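Bacteriophage virulence determinant (Salmonella enterica subsp. enterica serovar Typhimurium str. 14028S, PDB 6GGR) is a phage-encoded virulence factor of the PipA family, probably a zinc metalloprotease that cleaves host NF-kappaB subunits during infection. Local coordinates at residues 29-40 and 89-97; 161-170 and 187-198. All coordinates share one frame; numbering follows the deposited sequence.

Contact 1: residues 29-40 and 89-97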
loop_
_atom_site.group_PDB
_atom_site.type_symbol
_atom_site.label_atom_id
_atom_site.label_comp_id
_atom_site.label_asym_id
_atom_site.label_seq_id
_atom_site.Cartn_x
_atom_site.Cartn_y
_atom_site.Cartn_z
ATOM N N HIS B 29 16.684 11.059 14.401
ATOM C CA HIS B 29 16.018 12.223 13.831
ATOM C C HIS B 29 15.618 13.203 14.925
ATOM O O HIS B 29 15.634 14.420 14.704
ATOM C CB HIS B 29 14.793 11.806 13.016
ATOM C CG HIS B 29 14.153 12.941 12.278
ATOM N ND1 HIS B 29 14.699 13.487 11.137
ATOM C CD2 HIS B 29 13.023 13.646 12.530
ATOM C CE1 HIS B 29 13.929 14.474 10.712
ATOM N NE2 HIS B 29 12.907 14.592 11.540
ATOM N N ASP B 30 15.272 12.694 16.113
ATOM C CA ASP B 30 15.038 13.570 17.255
ATOM C C ASP B 30 16.267 14.414 17.561
ATOM O O ASP B 30 16.139 15.570 17.978
ATOM C CB ASP B 30 14.656 12.751 18.488
ATOM C CG ASP B 30 13.296 12.095 18.366
ATOM O OD1 ASP B 30 12.458 12.570 17.572
ATOM O OD2 ASP B 30 13.063 11.099 19.083
ATOM N N GLY B 31 17.463 13.855 17.363
ATOM C CA GLY B 31 18.681 14.625 17.545
ATOM C C GLY B 31 18.737 15.864 16.681
ATOM O O GLY B 31 19.530 16.771 16.957
ATOM N N LEU B 32 17.912 15.927 15.641
ATOM C CA LEU B 32 17.881 17.053 14.722
ATOM C C LEU B 32 16.617 17.895 14.850
ATOM O O LEU B 32 16.692 19.124 14.768
ATOM C CB LEU B 32 18.015 16.534 13.287
ATOM C CG LEU B 32 19.073 15.482 12.960
ATOM C CD1 LEU B 32 19.071 15.204 11.457
ATOM C CD2 LEU B 32 20.456 15.901 13.430
ATOM N N ALA B 33 15.454 17.267 15.062
ATOM C CA ALA B 33 14.201 17.982 15.323
ATOM C C ALA B 33 14.050 18.145 16.830
ATOM O O ALA B 33 13.598 17.226 17.519
ATOM C CB ALA B 33 13.004 17.229 14.745
ATOM N N THR B 34 14.415 19.318 17.350
ATOM C CA THR B 34 14.373 19.564 18.784
ATOM C C THR B 34 13.480 20.727 19.198
ATOM O O THR B 34 13.261 20.911 20.401
ATOM C CB THR B 34 15.789 19.816 19.330
ATOM O OG1 THR B 34 16.482 20.742 18.479
ATOM C CG2 THR B 34 16.571 18.508 19.414
ATOM N N ASP B 35 12.947 21.499 18.254
ATOM C CA ASP B 35 12.139 22.674 18.579
ATOM C C ASP B 35 10.677 22.253 18.667
ATOM O O ASP B 35 9.974 22.187 17.657
ATOM C CB ASP B 35 12.347 23.769 17.539
ATOM C CG ASP B 35 11.634 25.058 17.896
ATOM O OD1 ASP B 35 10.857 25.064 18.874
ATOM O OD2 ASP B 35 11.856 26.071 17.200
ATOM N N ASP B 36 10.208 21.982 19.887
ATOM C CA ASP B 36 8.830 21.567 20.111
ATOM C C ASP B 36 7.906 22.740 20.425
ATOM O O ASP B 36 6.783 22.523 20.897
ATOM C CB ASP B 36 8.764 20.528 21.238
ATOM C CG ASP B 36 9.190 21.088 22.590
ATOM O OD1 ASP B 36 9.462 22.303 22.693
ATOM O OD2 ASP B 36 9.258 20.301 23.558
ATOM N N LYS B 37 8.342 23.967 20.155
ATOM C CA LYS B 37 7.581 25.145 20.540
ATOM C C LYS B 37 6.500 25.448 19.508
ATOM O O LYS B 37 6.629 25.129 18.324
ATOM C CB LYS B 37 8.510 26.352 20.702
ATOM C CG LYS B 37 9.727 26.092 21.591
ATOM C CD LYS B 37 9.326 25.703 23.011
ATOM C CE LYS B 37 10.513 25.164 23.795
ATOM N NZ LYS B 37 10.155 24.872 25.213
ATOM N N ALA B 38 5.418 26.066 19.980
ATOM C CA ALA B 38 4.272 26.391 19.131
ATOM C C ALA B 38 4.471 27.771 18.508
ATOM O O ALA B 38 3.754 28.734 18.789
ATOM C CB ALA B 38 2.984 26.327 19.939
ATOM N N ARG B 39 5.475 27.855 17.635
ATOM C CA ARG B 39 5.844 29.127 17.030
ATOM C C ARG B 39 5.235 29.347 15.650
ATOM O O ARG B 39 5.275 30.477 15.152
ATOM C CB ARG B 39 7.371 29.255 16.944
ATOM C CG ARG B 39 8.080 28.226 16.087
ATOM C CD ARG B 39 9.561 28.574 15.988
ATOM N NE ARG B 39 10.401 27.427 15.640
ATOM C CZ ARG B 39 10.780 27.103 14.407
ATOM N NH1 ARG B 39 11.549 26.038 14.212
ATOM N NH2 ARG B 39 10.398 27.833 13.365
ATOM N N LEU B 40 4.673 28.315 15.026
ATOM C CA LEU B 40 3.935 28.473 13.781
ATOM C C LEU B 40 2.444 28.573 14.076
ATOM O O LEU B 40 1.954 28.080 15.095
ATOM C CB LEU B 40 4.191 27.304 12.830
ATOM C CG LEU B 40 5.631 26.817 12.668
ATOM C CD1 LEU B 40 5.683 25.701 11.638
ATOM C CD2 LEU B 40 6.562 27.948 12.273
ATOM N N ARG B 89 4.958 18.964 16.714
ATOM C CA ARG B 89 5.508 20.306 16.559
ATOM C C ARG B 89 6.987 20.258 16.198
ATOM O O ARG B 89 7.469 21.110 15.443
ATOM C CB ARG B 89 5.291 21.124 17.840
ATOM C CG ARG B 89 3.836 21.540 18.078
ATOM C CD ARG B 89 3.705 22.653 19.127
ATOM N NE ARG B 89 4.009 22.207 20.488
ATOM C CZ ARG B 89 3.139 21.609 21.300
ATOM N NH1 ARG B 89 1.897 21.365 20.895
ATOM N NH2 ARG B 89 3.514 21.246 22.520
ATOM N N ARG B 90 7.719 19.265 16.710
ATOM C CA ARG B 90 9.139 19.141 16.390
ATOM C C ARG B 90 9.345 18.793 14.921
ATOM O O ARG B 90 10.135 19.437 14.221
ATOM C CB ARG B 90 9.789 18.083 17.283
ATOM C CG ARG B 90 9.853 18.462 18.753
ATOM C CD ARG B 90 10.841 17.597 19.527
ATOM N NE ARG B 90 10.374 16.221 19.713
ATOM C CZ ARG B 90 10.723 15.185 18.955
ATOM N NH1 ARG B 90 11.553 15.339 17.932
ATOM N NH2 ARG B 90 10.239 13.977 19.222
ATOM N N LEU B 91 8.649 17.765 14.438
ATOM C CA LEU B 91 8.778 17.384 13.036
ATOM C C LEU B 91 8.359 18.532 12.126
ATOM O O LEU B 91 9.081 18.892 11.189
ATOM C CB LEU B 91 7.946 16.130 12.765
ATOM C CG LEU B 91 8.239 14.947 13.697
ATOM C CD1 LEU B 91 7.390 13.750 13.321
ATOM C CD2 LEU B 91 9.716 14.581 13.677
ATOM N N MET B 92 7.209 19.145 12.413
ATOM C CA MET B 92 6.707 20.228 11.573
ATOM C C MET B 92 7.643 21.430 11.607
ATOM O O MET B 92 7.990 21.991 10.560
ATOM C CB MET B 92 5.306 20.635 12.029
ATOM C CG MET B 92 4.682 21.741 11.194
ATOM S SD MET B 92 4.359 21.203 9.502
ATOM C CE MET B 92 4.271 22.782 8.663
ATOM N N ASN B 93 8.049 21.851 12.807
ATOM C CA ASN B 93 8.936 23.004 12.930
ATOM C C ASN B 93 10.218 22.788 12.141
ATOM O O ASN B 93 10.607 23.629 11.323
ATOM C CB ASN B 93 9.260 23.271 14.401
ATOM C CG ASN B 93 8.121 23.946 15.149
ATOM O OD1 ASN B 93 7.229 24.538 14.547
ATOM N ND2 ASN B 93 8.163 23.873 16.478
ATOM N N TYR B 94 10.899 21.668 12.386
ATOM C CA TYR B 94 12.110 21.360 11.634
ATOM C C TYR B 94 11.846 21.425 10.135
ATOM O O TYR B 94 12.542 22.131 9.396
ATOM C CB TYR B 94 12.622 19.978 12.042
ATOM C CG TYR B 94 13.999 19.586 11.528
ATOM C CD1 TYR B 94 14.634 20.267 10.496
ATOM C CD2 TYR B 94 14.663 18.511 12.079
ATOM C CE1 TYR B 94 15.882 19.876 10.052
ATOM C CE2 TYR B 94 15.881 18.129 11.643
ATOM C CZ TYR B 94 16.496 18.805 10.633
ATOM O OH TYR B 94 17.738 18.399 10.205
ATOM N N ALA B 95 10.828 20.702 9.669
ATOM C CA ALA B 95 10.529 20.690 8.242
ATOM C C ALA B 95 10.268 22.095 7.711
ATOM O O ALA B 95 10.637 22.413 6.573
ATOM C CB ALA B 95 9.333 19.784 7.971
ATOM N N TYR B 96 9.624 22.948 8.511
ATOM C CA TYR B 96 9.382 24.317 8.063
ATOM C C TYR B 96 10.692 25.049 7.806
ATOM O O TYR B 96 10.835 25.746 6.793
ATOM C CB TYR B 96 8.543 25.082 9.089
ATOM C CG TYR B 96 8.170 26.473 8.616
ATOM C CD1 TYR B 96 7.039 26.682 7.837
ATOM C CD2 TYR B 96 8.955 27.574 8.939
ATOM C CE1 TYR B 96 6.695 27.951 7.396
ATOM C CE2 TYR B 96 8.618 28.848 8.502
ATOM C CZ TYR B 96 7.489 29.027 7.733
ATOM O OH TYR B 96 7.156 30.293 7.300
ATOM N N ASP B 97 11.666 24.896 8.708
ATOM C CA ASP B 97 12.929 25.614 8.566
ATOM C C ASP B 97 13.698 25.152 7.333
ATOM O O ASP B 97 14.374 25.957 6.680
ATOM C CB ASP B 97 13.784 25.427 9.819
ATOM C CG ASP B 97 13.157 26.047 11.058
ATOM O OD1 ASP B 97 12.446 27.066 10.925
ATOM O OD2 ASP B 97 13.380 25.518 12.168
HETATM O O HOH W 1 11.045 16.715 10.679
HETATM O O HOH W 2 12.035 21.077 15.396
#
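Asn93 holds the passing chain with both hydrogens of one amide nitrogen: ND2 lies 2.7 Å from the carbonyl O of Asp35 and donates equally closely to that of Lys37. Both acceptors lie in the amide plane, and the two bonds are nearly straight at 166° and 162°. Arg89, one helical turn earlier, adds a third backbone grip, its NE sitting 2.8 Å from Asp36 O. Arg90 bends at its third torsion, which brings NH1 within 2.8 Å of Ala33 O and 2.9 Å of Asp30 OD1; the carboxylate oxygen is met from above its plane, in a salt bridge.

In this way side chains of helix 86-100 collect carbonyls from the irregular, turn-rich loop that follows helix 24-30. Asp35 folds part of it into an Asx turn, its OD1 taking the backbone N of Lys37. The other oxygen of Asp35 binds Arg39 NE, and Arg39 in turn meets Asp97 end-on, NH1 being 2.8 Å from Asp97 OD2 and NH2 reaching OD1. The guanidinium and the Asp97 carboxylate are almost coplanar (1° apart), both oxygens being met on their syn sides. A face of the same guanidinium stacks on the Asn93 amide.

Apolar contacts flank this polar strip: Leu40 CD2 lies 4.3 Å from the centre of the Tyr96 ring, over its face, and Ala33 CB meets the edge of Tyr94. Water 1 joins His29 NE2 to Leu91 O, while water 2 links Asp35 N with Arg90 O. In the next shell, Tyr82 OH bonds to Asn93 OD1, which probably fixes which way the amide is turned, and Tyr190 OH probably hydrogen-bonds to Asp30 OD1.

Contact 2: residues 161-170 and 187-198. Unlike the reference sequence in segment 161-170: Gln167 (reference Glu).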
loop_
_atom_site.group_PDB
_atom_site.type_symbol
_atom_site.label_atom_id
_atom_site.label_comp_id
_atom_site.label_asym_id
_atom_site.label_seq_id
_atom_site.Cartn_x
_atom_site.Cartn_y
_atom_site.Cartn_z
ATOM N N THR B 161 -7.315 9.856 10.793
ATOM C CA THR B 161 -6.268 10.543 11.541
ATOM C C THR B 161 -4.940 9.805 11.425
ATOM O O THR B 161 -3.928 10.389 11.020
ATOM C CB THR B 161 -6.681 10.696 13.002
ATOM O OG1 THR B 161 -7.952 11.354 13.068
ATOM C CG2 THR B 161 -5.646 11.520 13.772
ATOM N N ARG B 162 -4.929 8.509 11.756
ATOM C CA ARG B 162 -3.691 7.739 11.680
ATOM C C ARG B 162 -3.125 7.743 10.265
ATOM O O ARG B 162 -1.922 7.945 10.069
ATOM C CB ARG B 162 -3.919 6.303 12.155
ATOM C CG ARG B 162 -2.638 5.469 12.178
ATOM C CD ARG B 162 -2.825 4.111 12.858
ATOM N NE ARG B 162 -2.955 4.211 14.313
ATOM C CZ ARG B 162 -1.932 4.284 15.165
ATOM N NH1 ARG B 162 -0.682 4.278 14.724
ATOM N NH2 ARG B 162 -2.153 4.365 16.469
ATOM N N SER B 163 -3.975 7.517 9.262
ATOM C CA SER B 163 -3.484 7.452 7.888
ATOM C C SER B 163 -2.904 8.790 7.450
ATOM O O SER B 163 -1.834 8.845 6.832
ATOM C CB SER B 163 -4.609 7.023 6.949
ATOM O OG SER B 163 -5.194 5.805 7.370
ATOM N N PHE B 164 -3.602 9.884 7.760
ATOM C CA PHE B 164 -3.114 11.210 7.392
ATOM C C PHE B 164 -1.792 11.518 8.082
ATOM O O PHE B 164 -0.839 11.982 7.446
ATOM C CB PHE B 164 -4.167 12.264 7.741
ATOM C CG PHE B 164 -5.189 12.486 6.660
ATOM C CD1 PHE B 164 -5.876 11.423 6.099
ATOM C CD2 PHE B 164 -5.474 13.768 6.217
ATOM C CE1 PHE B 164 -6.814 11.633 5.109
ATOM C CE2 PHE B 164 -6.413 13.985 5.232
ATOM C CZ PHE B 164 -7.086 12.916 4.676
ATOM N N ILE B 165 -1.716 11.266 9.389
ATOM C CA ILE B 165 -0.495 11.569 10.136
ATOM C C ILE B 165 0.654 10.692 9.656
ATOM O O ILE B 165 1.794 11.152 9.529
ATOM C CB ILE B 165 -0.744 11.402 11.646
ATOM C CG1 ILE B 165 -1.767 12.434 12.142
ATOM C CG2 ILE B 165 0.565 11.506 12.433
ATOM C CD1 ILE B 165 -1.360 13.884 11.927
ATOM N N HIS B 166 0.374 9.419 9.385
ATOM C CA HIS B 166 1.415 8.522 8.893
ATOM C C HIS B 166 2.036 9.056 7.609
ATOM O O HIS B 166 3.264 9.104 7.472
ATOM C CB HIS B 166 0.835 7.125 8.672
ATOM C CG HIS B 166 1.858 6.103 8.282
ATOM N ND1 HIS B 166 2.328 5.147 9.156
ATOM C CD2 HIS B 166 2.511 5.897 7.114
ATOM C CE1 HIS B 166 3.217 4.389 8.541
ATOM N NE2 HIS B 166 3.348 4.823 7.300
ATOM N N GLN B 167 1.202 9.461 6.648
ATOM C CA GLN B 167 1.733 9.966 5.385
ATOM C C GLN B 167 2.442 11.298 5.582
ATOM O O GLN B 167 3.480 11.552 4.960
ATOM C CB GLN B 167 0.611 10.110 4.356
ATOM C CG GLN B 167 -0.101 8.816 4.015
ATOM C CD GLN B 167 0.841 7.722 3.554
ATOM O OE1 GLN B 167 1.919 7.992 3.025
ATOM N NE2 GLN B 167 0.441 6.479 3.762
ATOM N N VAL B 168 1.897 12.164 6.436
ATOM C CA VAL B 168 2.542 13.447 6.695
ATOM C C VAL B 168 3.888 13.234 7.373
ATOM O O VAL B 168 4.871 13.919 7.064
ATOM C CB VAL B 168 1.616 14.349 7.533
ATOM C CG1 VAL B 168 2.363 15.583 8.055
ATOM C CG2 VAL B 168 0.416 14.781 6.701
ATOM N N VAL B 169 3.963 12.280 8.302
ATOM C CA VAL B 169 5.232 12.019 8.977
ATOM C C VAL B 169 6.297 11.627 7.962
ATOM O O VAL B 169 7.463 12.024 8.082
ATOM C CB VAL B 169 5.052 10.943 10.064
ATOM C CG1 VAL B 169 6.400 10.364 10.497
ATOM C CG2 VAL B 169 4.336 11.539 11.268
ATOM N N HIS B 170 5.918 10.838 6.952
ATOM C CA HIS B 170 6.845 10.525 5.871
ATOM C C HIS B 170 7.391 11.801 5.248
ATOM O O HIS B 170 8.597 11.934 5.020
ATOM C CB HIS B 170 6.152 9.677 4.802
ATOM C CG HIS B 170 6.167 8.203 5.075
ATOM N ND1 HIS B 170 7.331 7.466 5.129
ATOM C CD2 HIS B 170 5.156 7.323 5.276
ATOM C CE1 HIS B 170 7.038 6.200 5.370
ATOM N NE2 HIS B 170 5.725 6.087 5.464
ATOM N N VAL B 187 8.435 5.853 11.191
ATOM C CA VAL B 187 7.190 6.558 10.902
ATOM C C VAL B 187 6.058 6.031 11.771
ATOM O O VAL B 187 5.231 6.803 12.273
ATOM C CB VAL B 187 6.861 6.446 9.402
ATOM C CG1 VAL B 187 5.487 7.040 9.092
ATOM C CG2 VAL B 187 7.934 7.153 8.599
ATOM N N VAL B 188 5.988 4.711 11.948
ATOM C CA VAL B 188 4.977 4.134 12.828
ATOM C C VAL B 188 5.159 4.655 14.248
ATOM O O VAL B 188 4.201 5.088 14.898
ATOM C CB VAL B 188 5.037 2.597 12.773
ATOM C CG1 VAL B 188 4.161 1.977 13.862
ATOM C CG2 VAL B 188 4.602 2.096 11.392
ATOM N N GLU B 189 6.393 4.631 14.751
ATOM C CA GLU B 189 6.621 5.041 16.132
ATOM C C GLU B 189 6.250 6.505 16.329
ATOM O O GLU B 189 5.550 6.854 17.286
ATOM C CB GLU B 189 8.074 4.775 16.533
ATOM C CG GLU B 189 8.423 3.289 16.543
ATOM C CD GLU B 189 9.463 2.920 17.581
ATOM O OE1 GLU B 189 10.054 3.834 18.194
ATOM O OE2 GLU B 189 9.691 1.707 17.783
ATOM N N TYR B 190 6.699 7.377 15.422
ATOM C CA TYR B 190 6.271 8.773 15.449
ATOM C C TYR B 190 4.753 8.878 15.436
ATOM O O TYR B 190 4.159 9.607 16.238
ATOM C CB TYR B 190 6.852 9.528 14.249
ATOM C CG TYR B 190 8.209 10.159 14.462
ATOM C CD1 TYR B 190 8.501 10.871 15.620
ATOM C CD2 TYR B 190 9.195 10.061 13.490
ATOM C CE1 TYR B 190 9.740 11.458 15.806
ATOM C CE2 TYR B 190 10.438 10.641 13.668
ATOM C CZ TYR B 190 10.705 11.338 14.826
ATOM O OH TYR B 190 11.941 11.916 15.002
ATOM N N THR B 191 4.106 8.160 14.514
ATOM C CA THR B 191 2.655 8.235 14.403
ATOM C C THR B 191 1.986 7.777 15.693
ATOM O O THR B 191 1.049 8.425 16.176
ATOM C CB THR B 191 2.179 7.406 13.206
ATOM O OG1 THR B 191 2.789 7.909 12.008
ATOM C CG2 THR B 191 0.670 7.479 13.049
ATOM N N ASN B 192 2.464 6.676 16.283
ATOM C CA ASN B 192 1.904 6.214 17.551
ATOM C C ASN B 192 1.982 7.302 18.617
ATOM O O ASN B 192 1.015 7.543 19.348
ATOM C CB ASN B 192 2.635 4.962 18.034
ATOM C CG ASN B 192 2.263 3.716 17.248
ATOM O OD1 ASN B 192 1.280 3.694 16.507
ATOM N ND2 ASN B 192 3.042 2.659 17.430
ATOM N N ILE B 193 3.141 7.955 18.732
ATOM C CA ILE B 193 3.355 8.939 19.792
ATOM C C ILE B 193 2.493 10.173 19.561
ATOM O O ILE B 193 1.872 10.701 20.491
ATOM C CB ILE B 193 4.843 9.313 19.874
ATOM C CG1 ILE B 193 5.678 8.082 20.230
ATOM C CG2 ILE B 193 5.059 10.431 20.902
ATOM C CD1 ILE B 193 7.171 8.270 20.024
ATOM N N ILE B 194 2.471 10.669 18.323
ATOM C CA ILE B 194 1.690 11.858 17.998
ATOM C C ILE B 194 0.219 11.627 18.318
ATOM O O ILE B 194 -0.436 12.456 18.962
ATOM C CB ILE B 194 1.898 12.234 16.521
ATOM C CG1 ILE B 194 3.350 12.659 16.295
ATOM C CG2 ILE B 194 0.944 13.352 16.095
ATOM C CD1 ILE B 194 3.741 12.752 14.834
ATOM N N LEU B 195 -0.321 10.489 17.877
ATOM C CA LEU B 195 -1.737 10.208 18.092
ATOM C C LEU B 195 -2.072 10.137 19.577
ATOM O O LEU B 195 -3.106 10.659 20.012
ATOM C CB LEU B 195 -2.125 8.905 17.395
ATOM C CG LEU B 195 -2.748 9.060 16.003
ATOM C CD1 LEU B 195 -1.798 9.759 15.054
ATOM C CD2 LEU B 195 -3.149 7.703 15.453
ATOM N N LYS B 196 -1.225 9.486 20.375
ATOM C CA LYS B 196 -1.467 9.467 21.816
ATOM C C LYS B 196 -1.375 10.867 22.405
ATOM O O LYS B 196 -2.142 11.220 23.308
ATOM C CB LYS B 196 -0.482 8.529 22.515
ATOM C CG LYS B 196 -0.770 7.046 22.308
ATOM C CD LYS B 196 -2.141 6.652 22.843
ATOM C CE LYS B 196 -2.348 5.145 22.786
ATOM N NZ LYS B 196 -3.754 4.754 23.106
ATOM N N GLU B 197 -0.437 11.679 21.912
ATOM C CA GLU B 197 -0.353 13.065 22.360
ATOM C C GLU B 197 -1.579 13.871 21.951
ATOM O O GLU B 197 -1.894 14.874 22.603
ATOM C CB GLU B 197 0.915 13.722 21.809
ATOM C CG GLU B 197 2.210 13.212 22.434
ATOM C CD GLU B 197 3.449 13.921 21.900
ATOM O OE1 GLU B 197 3.314 14.769 20.995
ATOM O OE2 GLU B 197 4.561 13.632 22.391
ATOM N N MET B 198 -2.273 13.456 20.889
ATOM C CA MET B 198 -3.495 14.109 20.432
ATOM C C MET B 198 -4.737 13.625 21.167
ATOM O O MET B 198 -5.832 14.124 20.889
ATOM C CB MET B 198 -3.692 13.870 18.928
ATOM C CG MET B 198 -2.656 14.527 18.035
ATOM S SD MET B 198 -2.866 14.053 16.310
ATOM C CE MET B 198 -4.347 14.977 15.910
HETATM O O HOH W 3 -1.023 5.487 19.078
#
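Helices 161-170 and 187-197 cross at 130° between their N-to-C directions, with axes 9.1 Å apart and the closest CA atoms at His166 and Thr191. Val187 spreads its two methyls over two imidazoles. With CG1 anti to its backbone N (chi1 174°), that methyl stands 3.5 Å from the centroid of the His166 ring, almost squarely above it, while CG2 lies over the rim of His170, 3.7 Å from the centroid. Both are CH-pi contacts, and Val188 CG2 adds a touch at the edge of His166.

Knobs-into-holes packing continues along the helices. Val169 sits among Val187, Tyr190, Thr191 and Ile194, its CG2 branch 3.8 Å from Ile194 CD1; Thr191 reciprocates among Arg162, Ile165, His166 and Val169. The Thr191 hydroxyl is turned back onto its own helix, OG1 donating to Val187 O at 2.7 Å, which presents CG2 to Arg162 and Ile165. Ile165 CB meets Leu195 CD1 at 3.9 Å as the two side chains slide past each other in opposite directions.

At the polar border Arg162 NH1 donates to Asn192 OD1 at 2.7 Å, with 155° at the hydrogen. Leu195 CD2 covers one guanidinium face, and NH2 bonds to Ser202 OG. Asn192 ND2 is held by Arg205 O.

His166 ND1 is buried without a polar partner, whereas His170 ND1 donates to Leu175 O, a bond that, with the one between NE2 and Asp177 OD2, probably sets the ring's rotation. His166, His170 and Asp177 are zinc ligands; no metal is bound to this chain here, and another protein chain packs against His166 and His170. Two histidines one helical turn apart, with Gln167 in place of the reference glutamate, match the HExxH helix of zincin metalloproteases, backed by a second helix.

In the fold
From the N terminus, the chain runs through helix 24-30 and the loop after it, then through helices 45-49 and 64-84, before contact 1 closes this 48-residue excursion on helix 86-100. The chain goes on through the small sheets to helix 160-173, where contact 2 opens; 16 residues later, helix 186-197 closes it. The two closures therefore follow one another, neither nested nor crossed, with centres 15 Å apart. They meet in space through Tyr190, whose ring packs on Leu91, and through Leu91 against Ile194. Helices 24-30 and 86-100 are thus tied to helix 186-197, the partner of the helix that carries the two zinc-binding histidines.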